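Local atomic coordinates of acetyltransferase of GNAT family (Staphylococcus aureus subsp. aureus Mu50, PDB entry 3D8P), a protein that probably transfers an acetyl group from acetyl-coenzyme A to an acceptor amine, as other members of the GNAT family do. Residues Q54-I59 with D101-T106; I69-L74 with Q110-I115; S79-M84 with I115-I120; G134-K139 with F156-L161. One frame throughout, in Å; residues are numbered along the deposited sequence. Where two conformers were deposited one is given.

Overall arrangement
All four contacts lie on one mixed sheet with the strand order of the GNAT fold, 5-8, 54-59, 65-73, 78-86, 114-119, 155-160, 136-138. Contact 1 lays helix 95-109 on strand 54-59. Contact 2 joins strand 65-73 to the turn after that helix, and contact 3 pairs the two strands the helix connects, in a beta-alpha-beta crossover. Contacts 2 and 3 share Ile115. Along the chain the segments of contacts 1, 2 and 3 alternate, whereas contact 4 comes last and adds the C-terminal edge. Centres of contacts 1 and 4 are about 18 Å apart; that of contact 3 is about 10 Å from those of contacts 2 and 4, where the strands part, probably at the cofactor site.

Contact 1: Q54-I59 with D101-T106; sequences QFWLAI and DKVIMT
Lys102 leaves its helix with CG anti to the backbone N (chi1 -176°), Trp56 leaves its strand with CG anti to the carbonyl carbon (chi1 -55°), and the two side chains cross at about a right angle. The lysine chain bends at chi2 and lies over one face of the indole. Its CE is 3.6 Å from the centroid of the six-membered ring of Trp56, a CH-pi contact; Lys102 NZ, 4.6 Å from that centroid, adds an off-centre cation-pi contact. At the indole edge Val103 CG2 meets Trp56 CD1 at 3.8 Å. Also in the ring plane, Trp56 NE1 gives an almost straight hydrogen bond of 2.9 Å to a lone pair of Gln54 OE1, which steadies that amide. Gln54 and Thr106 meet tip to tip, with Gln54 OE1 3.2 Å from Thr106 CB. Thr106 OG1 turns instead to its own helix and binds Lys102 O at 2.6 Å, from the face of the carbonyl opposite the Thr106 N-H. Segment 101-106 runs at 148° to segment 54-59, roughly antiparallel. Each of these hydrogen bonds stays within one segment, so the two are joined mainly by van der Waals packing, to which the off-centre ammonium probably adds a modest attraction.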
loop_
_atom_site.group_PDB
_atom_site.type_symbol
_atom_site.label_atom_id
_atom_site.label_comp_id
_atom_site.label_asym_id
_atom_site.label_seq_id
_atom_site.Cartn_x
_atom_site.Cartn_y
_atom_site.Cartn_z
ATOM N N GLN A 54 -4.268 -2.175 8.271
ATOM C CA GLN A 54 -5.217 -1.322 7.574
ATOM C C GLN A 54 -5.317 -1.707 6.106
ATOM O O GLN A 54 -4.393 -2.220 5.519
ATOM C CB GLN A 54 -4.754 0.138 7.618
ATOM C CG GLN A 54 -4.618 0.764 9.003
ATOM C CD GLN A 54 -3.844 2.074 8.972
ATOM O OE1 GLN A 54 -4.136 2.947 8.180
ATOM N NE2 GLN A 54 -2.839 2.201 9.836
ATOM N N PHE A 55 -6.477 -1.472 5.520
ATOM C CA PHE A 55 -6.615 -1.542 4.079
ATOM C C PHE A 55 -7.741 -0.588 3.678
ATOM O O PHE A 55 -8.910 -0.754 4.077
ATOM C CB PHE A 55 -6.810 -2.976 3.558
ATOM C CG PHE A 55 -6.306 -3.149 2.174
ATOM C CD1 PHE A 55 -6.954 -2.526 1.109
ATOM C CD2 PHE A 55 -5.145 -3.848 1.921
ATOM C CE1 PHE A 55 -6.489 -2.640 -0.174
ATOM C CE2 PHE A 55 -4.671 -3.972 0.635
ATOM C CZ PHE A 55 -5.341 -3.367 -0.422
ATOM N N TRP A 56 -7.352 0.438 2.917
ATOM C CA TRP A 56 -8.241 1.510 2.492
ATOM C C TRP A 56 -8.386 1.516 0.979
ATOM O O TRP A 56 -7.456 1.146 0.243
ATOM C CB TRP A 56 -7.704 2.871 2.949
ATOM C CG TRP A 56 -7.439 2.981 4.425
ATOM C CD1 TRP A 56 -6.209 2.947 5.042
ATOM C CD2 TRP A 56 -8.407 3.141 5.474
ATOM N NE1 TRP A 56 -6.360 3.068 6.400
ATOM C CE2 TRP A 56 -7.693 3.192 6.696
ATOM C CE3 TRP A 56 -9.805 3.259 5.501
ATOM C CZ2 TRP A 56 -8.328 3.355 7.925
ATOM C CZ3 TRP A 56 -10.435 3.412 6.714
ATOM C CH2 TRP A 56 -9.694 3.447 7.920
ATOM N N LEU A 57 -9.568 1.911 0.527
ATOM C CA LEU A 57 -9.857 2.045 -0.893
ATOM C C LEU A 57 -10.249 3.472 -1.191
ATOM O O LEU A 57 -11.050 4.062 -0.471
ATOM C CB LEU A 57 -11.031 1.148 -1.301
ATOM C CG LEU A 57 -10.913 -0.325 -0.937
ATOM C CD1 LEU A 57 -12.165 -1.058 -1.346
ATOM C CD2 LEU A 57 -9.661 -0.944 -1.580
ATOM N N ALA A 58 -9.689 4.018 -2.262
ATOM C CA ALA A 58 -10.150 5.280 -2.814
ATOM C C ALA A 58 -11.174 4.856 -3.855
ATOM O O ALA A 58 -10.882 4.003 -4.718
ATOM C CB ALA A 58 -9.020 6.048 -3.441
ATOM N N ILE A 59 -12.382 5.422 -3.754
ATOM C CA ILE A 59 -13.464 5.058 -4.627
ATOM C C ILE A 59 -14.086 6.298 -5.281
ATOM O O ILE A 59 -14.099 7.388 -4.715
ATOM C CB ILE A 59 -14.541 4.209 -3.868
ATOM C CG1 ILE A 59 -15.205 5.023 -2.746
ATOM C CG2 ILE A 59 -13.921 2.914 -3.303
ATOM C CD1 ILE A 59 -16.458 4.357 -2.128
ATOM N N ASP A 101 -2.091 9.847 3.659
ATOM C CA ASP A 101 -2.561 10.654 4.788
ATOM C C ASP A 101 -3.503 9.881 5.718
ATOM O O ASP A 101 -3.436 10.035 6.949
ATOM C CB ASP A 101 -3.293 11.905 4.263
ATOM C CG ASP A 101 -2.337 12.975 3.699
ATOM O OD1 ASP A 101 -1.110 12.917 3.959
ATOM O OD2 ASP A 101 -2.833 13.899 3.013
ATOM N N LYS A 102 -4.383 9.064 5.123
ATOM C CA LYS A 102 -5.326 8.248 5.878
ATOM C C LYS A 102 -4.585 7.231 6.707
ATOM O O LYS A 102 -4.916 6.993 7.861
ATOM C CB LYS A 102 -6.289 7.537 4.932
ATOM C CG LYS A 102 -7.395 6.726 5.611
ATOM C CD LYS A 102 -8.277 7.584 6.476
ATOM C CE LYS A 102 -9.496 6.837 6.918
ATOM N NZ LYS A 102 -10.288 7.621 7.889
ATOM N N VAL A 103 -3.604 6.591 6.081
ATOM C CA VAL A 103 -2.712 5.653 6.766
ATOM C C VAL A 103 -1.929 6.389 7.886
ATOM O O VAL A 103 -1.941 5.945 9.023
ATOM C CB VAL A 103 -1.755 4.903 5.749
ATOM C CG1 VAL A 103 -0.639 4.140 6.455
ATOM C CG2 VAL A 103 -2.553 3.931 4.865
ATOM N N ILE A 104 -1.294 7.521 7.585
ATOM C CA ILE A 104 -0.504 8.230 8.606
ATOM C C ILE A 104 -1.368 8.622 9.812
ATOM O O ILE A 104 -0.988 8.397 10.958
ATOM C CB ILE A 104 0.276 9.415 7.995
ATOM C CG1 ILE A 104 1.434 8.845 7.165
ATOM C CG2 ILE A 104 0.833 10.363 9.091
ATOM C CD1 ILE A 104 1.958 9.797 6.182
HETATM N N MSE A 105 -2.554 9.153 9.554
HETATM C CA MSE A 105 -3.479 9.519 10.632
HETATM C C MSE A 105 -3.879 8.301 11.467
HETATM O O MSE A 105 -3.936 8.375 12.688
HETATM C CB MSE A 105 -4.725 10.154 10.030
HETATM C CG MSE A 105 -5.736 10.625 11.023
HETATM SE SE MSE A 105 -7.554 10.363 10.320
HETATM C CE MSE A 105 -7.629 8.379 10.328
ATOM N N THR A 106 -4.160 7.178 10.804
ATOM C CA THR A 106 -4.566 5.958 11.505
ATOM C C THR A 106 -3.401 5.378 12.309
ATOM O O THR A 106 -3.597 4.847 13.395
ATOM C CB THR A 106 -5.161 4.917 10.513
ATOM O OG1 THR A 106 -6.142 5.562 9.686
ATOM C CG2 THR A 106 -5.792 3.697 11.243
#

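Contact 2: I69-L74 with Q110-I115; sequences IGLIRL and QNIDGI
Leu71 and Ile112 reach toward each other tip to tip, the methyl groups Leu71 CD2 and Ile112 CD1 meeting at 3.9 Å. The other branch of the leucine, CD1, approaches Ile115 CG2 at 4.1 Å, where the two side chains cross at about a right angle. Leu71 CG stands anti to the backbone N (chi1 -171°), and its two methyl groups divide between the isoleucines. Further along the strand, the guanidinium of Arg73 lies flat against Ile112, whose CG1 sits 3.8 Å above the plane of that group, over its centre. Gln110 O lies toward the edge of the group, somewhat out of its plane, and accepts from Arg73 NH1 at 3.2 Å, a somewhat bent bond (146° at the hydrogen). The guanidinium's other terminal nitrogen, NH2, donates to Asn77 OD1, in the turn between strands 65-73 and 78-86.

The second shell fixes the turn itself. Gln110 is the first residue beyond helix 95-109, and Asn111, with positive phi, is the C-prime residue of a Schellman motif that brings Ile112 N back to Cys107 O. Cys107 also packs on both Leu71 and Ile112, tying the last turn of the helix to the same apolar cluster. A guanidinium placed beside the carbonyl-rich C terminus of a helix probably gains from the helix dipole, so the arginine unites electrostatic and apolar contact with the turn that leads into strand 114-119.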
loop_
_atom_site.group_PDB
_atom_site.type_symbol
_atom_site.label_atom_id
_atom_site.label_comp_id
_atom_site.label_asym_id
_atom_site.label_seq_id
_atom_site.Cartn_x
_atom_site.Cartn_y
_atom_site.Cartn_z
ATOM N N ILE A 69 -4.467 1.028 -0.693
ATOM C CA ILE A 69 -3.291 1.133 0.188
ATOM C C ILE A 69 -3.496 0.204 1.370
ATOM O O ILE A 69 -4.542 0.206 1.983
ATOM C CB ILE A 69 -3.025 2.605 0.665
ATOM C CG1 ILE A 69 -1.568 2.808 1.080
ATOM C CG2 ILE A 69 -3.969 3.003 1.811
ATOM C CD1 ILE A 69 -1.250 4.259 1.450
ATOM N N GLY A 70 -2.484 -0.593 1.663
ATOM C CA GLY A 70 -2.490 -1.503 2.795
ATOM C C GLY A 70 -1.362 -1.210 3.776
ATOM O O GLY A 70 -0.354 -0.596 3.427
ATOM N N LEU A 71 -1.546 -1.653 5.011
ATOM C CA LEU A 71 -0.527 -1.546 6.032
ATOM C C LEU A 71 -0.550 -2.789 6.882
ATOM O O LEU A 71 -1.636 -3.222 7.354
ATOM C CB LEU A 71 -0.758 -0.331 6.948
ATOM C CG LEU A 71 0.384 -0.016 7.932
ATOM C CD1 LEU A 71 1.403 0.958 7.344
ATOM C CD2 LEU A 71 -0.104 0.513 9.242
ATOM N N ILE A 72 0.628 -3.380 7.086
ATOM C CA ILE A 72 0.757 -4.429 8.101
ATOM C C ILE A 72 1.535 -3.909 9.304
ATOM O O ILE A 72 2.451 -3.106 9.197
ATOM C CB ILE A 72 1.345 -5.789 7.586
ATOM C CG1 ILE A 72 2.736 -5.615 7.010
ATOM C CG2 ILE A 72 0.391 -6.431 6.554
ATOM C CD1 ILE A 72 3.530 -6.930 6.861
ATOM N N ARG A 73 1.155 -4.404 10.460
ATOM C CA ARG A 73 1.802 -4.087 11.689
ATOM C C ARG A 73 2.970 -5.054 11.959
ATOM O O ARG A 73 2.816 -6.262 11.872
ATOM C CB ARG A 73 0.761 -4.112 12.810
ATOM C CG ARG A 73 1.356 -3.762 14.136
ATOM C CD ARG A 73 0.390 -3.080 15.050
ATOM N NE ARG A 73 1.154 -2.365 16.073
ATOM C CZ ARG A 73 0.681 -1.369 16.816
ATOM N NH1 ARG A 73 -0.567 -0.942 16.649
ATOM N NH2 ARG A 73 1.471 -0.788 17.718
ATOM N N LEU A 74 4.150 -4.503 12.249
ATOM C CA LEU A 74 5.355 -5.302 12.547
ATOM C C LEU A 74 5.561 -5.316 14.044
ATOM O O LEU A 74 4.764 -4.736 14.753
ATOM C CB LEU A 74 6.582 -4.672 11.899
ATOM C CG LEU A 74 6.526 -4.373 10.404
ATOM C CD1 LEU A 74 7.884 -3.792 9.998
ATOM C CD2 LEU A 74 6.141 -5.647 9.597
ATOM N N GLN A 110 -3.040 4.650 16.405
ATOM C CA GLN A 110 -2.687 3.314 16.865
ATOM C C GLN A 110 -1.274 3.169 17.434
ATOM O O GLN A 110 -0.825 2.053 17.668
ATOM C CB GLN A 110 -2.963 2.311 15.748
ATOM C CG GLN A 110 -4.473 2.168 15.494
ATOM C CD GLN A 110 -4.816 1.327 14.284
ATOM O OE1 GLN A 110 -3.981 0.578 13.765
ATOM N NE2 GLN A 110 -6.067 1.446 13.822
ATOM N N ASN A 111 -0.611 4.292 17.705
ATOM C CA ASN A 111 0.756 4.313 18.272
ATOM C C ASN A 111 1.834 3.596 17.448
ATOM O O ASN A 111 2.702 2.898 17.993
ATOM C CB ASN A 111 0.716 3.791 19.717
ATOM C CG ASN A 111 -0.150 4.662 20.611
ATOM O OD1 ASN A 111 0.123 5.856 20.771
ATOM N ND2 ASN A 111 -1.216 4.078 21.178
ATOM N N ILE A 112 1.750 3.754 16.131
ATOM C CA ILE A 112 2.748 3.209 15.220
ATOM C C ILE A 112 3.755 4.321 14.976
ATOM O O ILE A 112 3.391 5.440 14.624
ATOM C CB ILE A 112 2.118 2.678 13.922
ATOM C CG1 ILE A 112 1.294 1.426 14.236
ATOM C CG2 ILE A 112 3.182 2.369 12.866
ATOM C CD1 ILE A 112 0.440 0.950 13.079
ATOM N N ASP A 113 5.022 3.997 15.200
ATOM C CA ASP A 113 6.130 4.933 15.121
ATOM C C ASP A 113 6.699 5.176 13.735
ATOM O O ASP A 113 7.359 6.199 13.498
ATOM C CB ASP A 113 7.251 4.427 16.027
ATOM C CG ASP A 113 6.897 4.562 17.495
ATOM O OD1 ASP A 113 6.160 5.508 17.812
ATOM O OD2 ASP A 113 7.344 3.738 18.316
ATOM N N GLY A 114 6.437 4.270 12.809
ATOM C CA GLY A 114 7.049 4.400 11.499
ATOM C C GLY A 114 6.511 3.419 10.517
ATOM O O GLY A 114 5.875 2.477 10.915
ATOM N N ILE A 115 6.852 3.648 9.249
ATOM C CA ILE A 115 6.373 2.895 8.112
ATOM C C ILE A 115 7.531 2.555 7.194
ATOM O O ILE A 115 8.204 3.455 6.658
ATOM C CB ILE A 115 5.328 3.733 7.271
ATOM C CG1 ILE A 115 4.190 4.264 8.159
ATOM C CG2 ILE A 115 4.785 2.901 6.094
ATOM C CD1 ILE A 115 3.176 5.145 7.442
#

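Contact 3: S79-M84 with I115-I120; sequences SALKKM and IYLGTI. With EDO (1,2-ethanediol), chain G; EDO (1,2-ethanediol), chain F.
Ser79 and Tyr116 begin the pairing of these parallel strands: Tyr116 N donates to Ser79 O at 2.8 Å, almost straight (177°). Tyr116 O in turn accepts from Leu81 N at 2.9 Å, nearly along the C=O axis. The serine hydroxyl rests on Ile115, with OG 3.5 Å from Ile115 CG1, and has its polar partner in Gly114 O. Leu81 and Leu117 lie side by side, pointing the same way. Past Leu81 the strands diverge, their axes at 43°, and other molecules serve the polar backbone. One water donates to Leu81 O and accepts from Gly118 N (3.2 Å) and Lys82 NZ. A 1,2-ethanediol spans the gap: its O1 donates to Gly118 O at 2.8 Å, while its O2 accepts from Met84 N at 2.9 Å. A second ethanediol gives O1 to Met84 O and lies beside Thr119. Such a splay between the fourth and fifth strands is a hallmark of GNAT folds, where it usually admits the pantetheine arm of acetyl-coenzyme A. Both diols probably come from the crystallisation liquor; they show that backbone N-H and C=O groups in this gap can bind small polar ligands, consistent with a pantetheine site as in relatives.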
loop_
_atom_site.group_PDB
_atom_site.type_symbol
_atom_site.label_atom_id
_atom_site.label_comp_id
_atom_site.label_asym_id
_atom_site.label_seq_id
_atom_site.Cartn_x
_atom_site.Cartn_y
_atom_site.Cartn_z
ATOM N N SER A 79 5.632 -0.653 11.141
ATOM C CA SER A 79 4.624 -1.104 10.172
ATOM C C SER A 79 5.238 -1.180 8.784
ATOM O O SER A 79 6.317 -0.619 8.553
ATOM C CB SER A 79 3.463 -0.127 10.150
ATOM O OG SER A 79 3.886 1.140 9.680
ATOM N N ALA A 80 4.558 -1.894 7.887
ATOM C CA ALA A 80 4.934 -1.992 6.492
ATOM C C ALA A 80 3.768 -1.621 5.568
ATOM O O ALA A 80 2.644 -2.155 5.702
ATOM C CB ALA A 80 5.430 -3.387 6.183
ATOM N N LEU A 81 4.053 -0.730 4.621
ATOM C CA LEU A 81 3.087 -0.315 3.600
ATOM C C LEU A 81 3.043 -1.382 2.500
ATOM O O LEU A 81 4.068 -1.924 2.118
ATOM C CB LEU A 81 3.444 1.054 3.035
ATOM C CG LEU A 81 2.333 1.900 2.431
ATOM C CD1 LEU A 81 1.377 2.421 3.524
ATOM C CD2 LEU A 81 2.890 3.082 1.630
ATOM N N LYS A 82 1.834 -1.708 2.053
ATOM C CA LYS A 82 1.604 -2.710 1.039
ATOM C C LYS A 82 0.552 -2.286 0.029
ATOM O O LYS A 82 -0.331 -1.481 0.325
ATOM C CB LYS A 82 1.167 -4.020 1.676
ATOM C CG LYS A 82 2.112 -4.514 2.775
ATOM C CD LYS A 82 2.363 -5.987 2.692
ATOM C CE LYS A 82 3.493 -6.288 1.747
ATOM N NZ LYS A 82 4.815 -5.921 2.345
ATOM N N LYS A 83 0.709 -2.798 -1.192
ATOM C CA LYS A 83 -0.299 -2.699 -2.259
ATOM C C LYS A 83 -0.849 -1.302 -2.466
ATOM O O LYS A 83 -2.070 -1.116 -2.474
ATOM C CB LYS A 83 -1.461 -3.674 -1.966
ATOM C CG LYS A 83 -1.062 -5.105 -1.645
ATOM C CD LYS A 83 -0.356 -5.848 -2.781
ATOM C CE LYS A 83 0.053 -7.255 -2.315
ATOM N NZ LYS A 83 1.007 -7.941 -3.208
HETATM N N MSE A 84 0.038 -0.323 -2.610
HETATM C CA MSE A 84 -0.381 1.023 -2.957
HETATM C C MSE A 84 -0.438 1.182 -4.480
HETATM O O MSE A 84 0.554 0.999 -5.172
HETATM C CB MSE A 84 0.499 2.098 -2.346
HETATM C CG MSE A 84 -0.140 3.470 -2.569
HETATM SE SE MSE A 84 0.885 4.888 -1.828
HETATM C CE MSE A 84 -0.447 6.230 -2.106
ATOM N N ILE A 115 6.852 3.648 9.249
ATOM C CA ILE A 115 6.373 2.895 8.112
ATOM C C ILE A 115 7.531 2.555 7.194
ATOM O O ILE A 115 8.204 3.455 6.658
ATOM C CB ILE A 115 5.328 3.733 7.271
ATOM C CG1 ILE A 115 4.190 4.264 8.159
ATOM C CG2 ILE A 115 4.785 2.901 6.094
ATOM C CD1 ILE A 115 3.176 5.145 7.442
ATOM N N TYR A 116 7.763 1.252 7.038
ATOM C CA TYR A 116 8.732 0.722 6.111
ATOM C C TYR A 116 8.000 0.294 4.854
ATOM O O TYR A 116 6.817 0.015 4.892
ATOM C CB TYR A 116 9.436 -0.513 6.705
ATOM C CG TYR A 116 10.436 -0.218 7.789
ATOM C CD1 TYR A 116 11.758 0.029 7.466
ATOM C CD2 TYR A 116 10.084 -0.220 9.136
ATOM C CE1 TYR A 116 12.691 0.290 8.432
ATOM C CE2 TYR A 116 11.035 0.059 10.124
ATOM C CZ TYR A 116 12.340 0.294 9.749
ATOM O OH TYR A 116 13.324 0.560 10.662
ATOM N N LEU A 117 8.703 0.220 3.735
ATOM C CA LEU A 117 8.152 -0.386 2.535
ATOM C C LEU A 117 9.277 -0.878 1.652
ATOM O O LEU A 117 10.395 -0.375 1.712
ATOM C CB LEU A 117 7.235 0.588 1.766
ATOM C CG LEU A 117 7.800 1.801 1.035
ATOM C CD1 LEU A 117 8.220 1.459 -0.372
ATOM C CD2 LEU A 117 6.824 2.934 1.032
ATOM N N GLY A 118 8.964 -1.892 0.854
ATOM C CA GLY A 118 9.820 -2.363 -0.221
ATOM C C GLY A 118 9.007 -2.196 -1.502
ATOM O O GLY A 118 7.785 -2.341 -1.492
ATOM N N THR A 119 9.676 -1.896 -2.603
ATOM C CA THR A 119 9.023 -1.753 -3.892
ATOM C C THR A 119 10.017 -2.174 -4.992
ATOM O O THR A 119 11.180 -2.425 -4.722
ATOM C CB THR A 119 8.442 -0.319 -4.060
ATOM O OG1 THR A 119 7.615 -0.271 -5.223
ATOM C CG2 THR A 119 9.535 0.748 -4.127
ATOM N N ILE A 120 9.572 -2.230 -6.243
ATOM C CA ILE A 120 10.415 -2.699 -7.359
ATOM C C ILE A 120 10.878 -1.483 -8.153
ATOM O O ILE A 120 10.191 -0.457 -8.127
ATOM C CB ILE A 120 9.628 -3.658 -8.285
ATOM C CG1 ILE A 120 8.902 -4.747 -7.479
ATOM C CG2 ILE A 120 10.560 -4.312 -9.286
ATOM C CD1 ILE A 120 9.838 -5.808 -6.876
HETATM C C1 EDO G . 4.806 -0.638 -0.939
HETATM O O1 EDO G . 4.996 -1.809 -1.720
HETATM C C2 EDO G . 3.398 -0.102 -1.095
HETATM O O2 EDO G . 2.929 -0.545 -2.357
HETATM C C1 EDO F . 3.397 -0.141 -6.064
HETATM O O1 EDO F . 2.731 -0.692 -4.914
HETATM C C2 EDO F . 4.250 1.053 -5.676
HETATM O O2 EDO F . 5.365 0.638 -4.866
HETATM O O HOH W 1 6.393 -3.470 1.865
HETATM O O HOH W 2 6.176 -4.896 -0.488
#

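Contact 4: G134-K139 with F156-L161; sequences GFREIK and FYYRNL
The ring of Phe135 is met over one face by Arg159, whose CB stands almost on the ring normal, 3.5 Å from the centroid, in a CH-pi contact. The two side chains cross at about a right angle, and the guanidinium plane is turned 86° from that of the ring. With CG anti to its backbone N (chi1 175°), Arg159 also sends CG to within 3.4 Å of Gly134 O. Two residues on, Glu137 comes obliquely over the ring of Tyr157: its CG lies 4.1 Å above the ring plane, toward the rim, and the carboxylate plane is nearly parallel to that of the ring, 18° apart. Arg155 forms a salt bridge with that carboxylate, and Gln127 bonds the tyrosine hydroxyl.

Backbone pairing runs between the segments. Arg136 and Tyr158 are an antiparallel hydrogen-bonded pair, with Arg136 N to Tyr158 O at 2.8 Å and Tyr158 N to Arg136 O at 2.9 Å; Glu137 and Tyr157 form the adjoining non-hydrogen-bonded pair. Strand 155-160 lies between 114-119 and 136-138, the crossed 5-7-6 order of the GNAT C-terminal half.

On the face that carries Arg136, Phe156 and Tyr158, Ile138 sets CG1 against Phe156 CB at 3.8 Å, the side chains about perpendicular, and crosses Tyr158 obliquely, CG2 to Tyr158 CB at 4.0 Å. That same CG2 lies over one face of the Arg136 guanidinium, toward its rim, while the Tyr158 hydroxyl donates in the ring plane to Asn160 OD1.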
loop_
_atom_site.group_PDB
_atom_site.type_symbol
_atom_site.label_atom_id
_atom_site.label_comp_id
_atom_site.label_asym_id
_atom_site.label_seq_id
_atom_site.Cartn_x
_atom_site.Cartn_y
_atom_site.Cartn_z
ATOM N N GLY A 134 7.930 12.057 2.534
ATOM C CA GLY A 134 8.528 11.807 3.849
ATOM C C GLY A 134 9.305 10.523 4.037
ATOM O O GLY A 134 9.688 10.198 5.154
ATOM N N PHE A 135 9.529 9.791 2.951
ATOM C CA PHE A 135 10.223 8.514 3.002
ATOM C C PHE A 135 11.685 8.674 2.625
ATOM O O PHE A 135 12.005 9.317 1.637
ATOM C CB PHE A 135 9.577 7.477 2.064
ATOM C CG PHE A 135 8.296 6.925 2.570
ATOM C CD1 PHE A 135 7.104 7.608 2.362
ATOM C CD2 PHE A 135 8.276 5.696 3.249
ATOM C CE1 PHE A 135 5.908 7.095 2.859
ATOM C CE2 PHE A 135 7.098 5.166 3.725
ATOM C CZ PHE A 135 5.906 5.869 3.542
ATOM N N ARG A 136 12.568 8.061 3.404
ATOM C CA ARG A 136 13.988 8.055 3.052
ATOM C C ARG A 136 14.313 6.656 2.562
ATOM O O ARG A 136 13.680 5.704 2.986
ATOM C CB ARG A 136 14.856 8.470 4.249
ATOM C CG ARG A 136 14.925 7.458 5.393
ATOM C CD ARG A 136 15.683 8.066 6.566
ATOM N NE ARG A 136 15.856 7.102 7.652
ATOM C CZ ARG A 136 16.851 6.235 7.716
ATOM N NH1 ARG A 136 17.785 6.214 6.781
ATOM N NH2 ARG A 136 16.912 5.392 8.726
ATOM N N GLU A 137 15.265 6.536 1.651
ATOM C CA GLU A 137 15.714 5.229 1.168
ATOM C C GLU A 137 16.680 4.620 2.138
ATOM O O GLU A 137 17.607 5.292 2.606
ATOM C CB GLU A 137 16.365 5.298 -0.233
ATOM C CG GLU A 137 16.488 3.896 -0.850
ATOM C CD GLU A 137 16.835 3.856 -2.326
ATOM O OE1 GLU A 137 17.057 4.916 -2.915
ATOM O OE2 GLU A 137 16.863 2.736 -2.905
ATOM N N ILE A 138 16.443 3.340 2.438
ATOM C CA ILE A 138 17.252 2.562 3.379
ATOM C C ILE A 138 17.832 1.328 2.667
ATOM O O ILE A 138 17.462 0.995 1.547
ATOM C CB ILE A 138 16.462 2.159 4.671
ATOM C CG1 ILE A 138 15.309 1.216 4.357
ATOM C CG2 ILE A 138 15.850 3.385 5.354
ATOM C CD1 ILE A 138 14.574 0.641 5.562
ATOM N N LYS A 139 18.802 0.702 3.313
ATOM C CA LYS A 139 19.467 -0.449 2.769
ATOM C C LYS A 139 18.738 -1.694 3.240
ATOM O O LYS A 139 18.070 -1.677 4.262
ATOM C CB LYS A 139 20.939 -0.459 3.199
ATOM C CG LYS A 139 21.739 0.717 2.605
ATOM C CD LYS A 139 23.213 0.655 2.843
ATOM N N PHE A 156 14.026 0.010 -0.842
ATOM C CA PHE A 156 13.425 0.054 0.499
ATOM C C PHE A 156 13.396 1.457 1.042
ATOM O O PHE A 156 14.301 2.232 0.809
ATOM C CB PHE A 156 14.173 -0.891 1.462
ATOM C CG PHE A 156 14.212 -2.291 0.970
ATOM C CD1 PHE A 156 13.102 -3.128 1.145
ATOM C CD2 PHE A 156 15.305 -2.746 0.264
ATOM C CE1 PHE A 156 13.112 -4.422 0.630
ATOM C CE2 PHE A 156 15.312 -4.015 -0.289
ATOM C CZ PHE A 156 14.231 -4.863 -0.071
ATOM N N TYR A 157 12.348 1.770 1.778
ATOM C CA TYR A 157 12.144 3.097 2.284
ATOM C C TYR A 157 11.548 3.072 3.690
ATOM O O TYR A 157 10.990 2.077 4.126
ATOM C CB TYR A 157 11.215 3.890 1.352
ATOM C CG TYR A 157 11.726 4.136 -0.038
ATOM C CD1 TYR A 157 11.558 3.182 -1.037
ATOM C CD2 TYR A 157 12.347 5.324 -0.376
ATOM C CE1 TYR A 157 12.011 3.406 -2.342
ATOM C CE2 TYR A 157 12.790 5.564 -1.689
ATOM C CZ TYR A 157 12.622 4.594 -2.653
ATOM O OH TYR A 157 13.064 4.791 -3.936
ATOM N N TYR A 158 11.692 4.194 4.385
ATOM C CA TYR A 158 11.175 4.367 5.725
ATOM C C TYR A 158 10.714 5.817 5.934
ATOM O O TYR A 158 11.365 6.772 5.519
ATOM C CB TYR A 158 12.203 3.973 6.808
ATOM C CG TYR A 158 11.723 4.260 8.227
ATOM C CD1 TYR A 158 10.900 3.375 8.902
ATOM C CD2 TYR A 158 12.107 5.433 8.885
ATOM C CE1 TYR A 158 10.446 3.662 10.208
ATOM C CE2 TYR A 158 11.670 5.727 10.162
ATOM C CZ TYR A 158 10.831 4.831 10.823
ATOM O OH TYR A 158 10.420 5.113 12.107
ATOM N N ARG A 159 9.557 5.940 6.572
ATOM C CA ARG A 159 9.033 7.206 6.993
ATOM C C ARG A 159 8.789 7.153 8.481
ATOM O O ARG A 159 8.044 6.305 8.962
ATOM C CB ARG A 159 7.711 7.536 6.303
ATOM C CG ARG A 159 7.097 8.824 6.840
ATOM C CD ARG A 159 6.053 9.405 5.915
ATOM N NE ARG A 159 5.468 10.607 6.504
ATOM C CZ ARG A 159 4.463 11.300 5.973
ATOM N NH1 ARG A 159 3.894 10.930 4.837
ATOM N NH2 ARG A 159 3.995 12.355 6.613
ATOM N N ASN A 160 9.428 8.063 9.191
ATOM C CA ASN A 160 9.272 8.230 10.623
ATOM C C ASN A 160 8.043 9.055 10.940
ATOM O O ASN A 160 7.837 10.127 10.363
ATOM C CB ASN A 160 10.464 8.966 11.213
ATOM C CG ASN A 160 10.580 8.764 12.712
ATOM O OD1 ASN A 160 10.735 7.624 13.184
ATOM N ND2 ASN A 160 10.539 9.872 13.472
ATOM N N LEU A 161 7.228 8.554 11.861
ATOM C CA LEU A 161 6.014 9.260 12.278
ATOM C C LEU A 161 6.231 9.945 13.621
ATOM O O LEU A 161 5.796 11.065 13.798
ATOM C CB LEU A 161 4.830 8.300 12.365
ATOM C CG LEU A 161 4.564 7.510 11.091
ATOM C CD1 LEU A 161 3.396 6.535 11.330
ATOM C CD2 LEU A 161 4.331 8.451 9.899
HETATM O O HOH W 3 9.488 11.644 7.677
HETATM O O HOH W 4 16.833 0.747 -1.141
#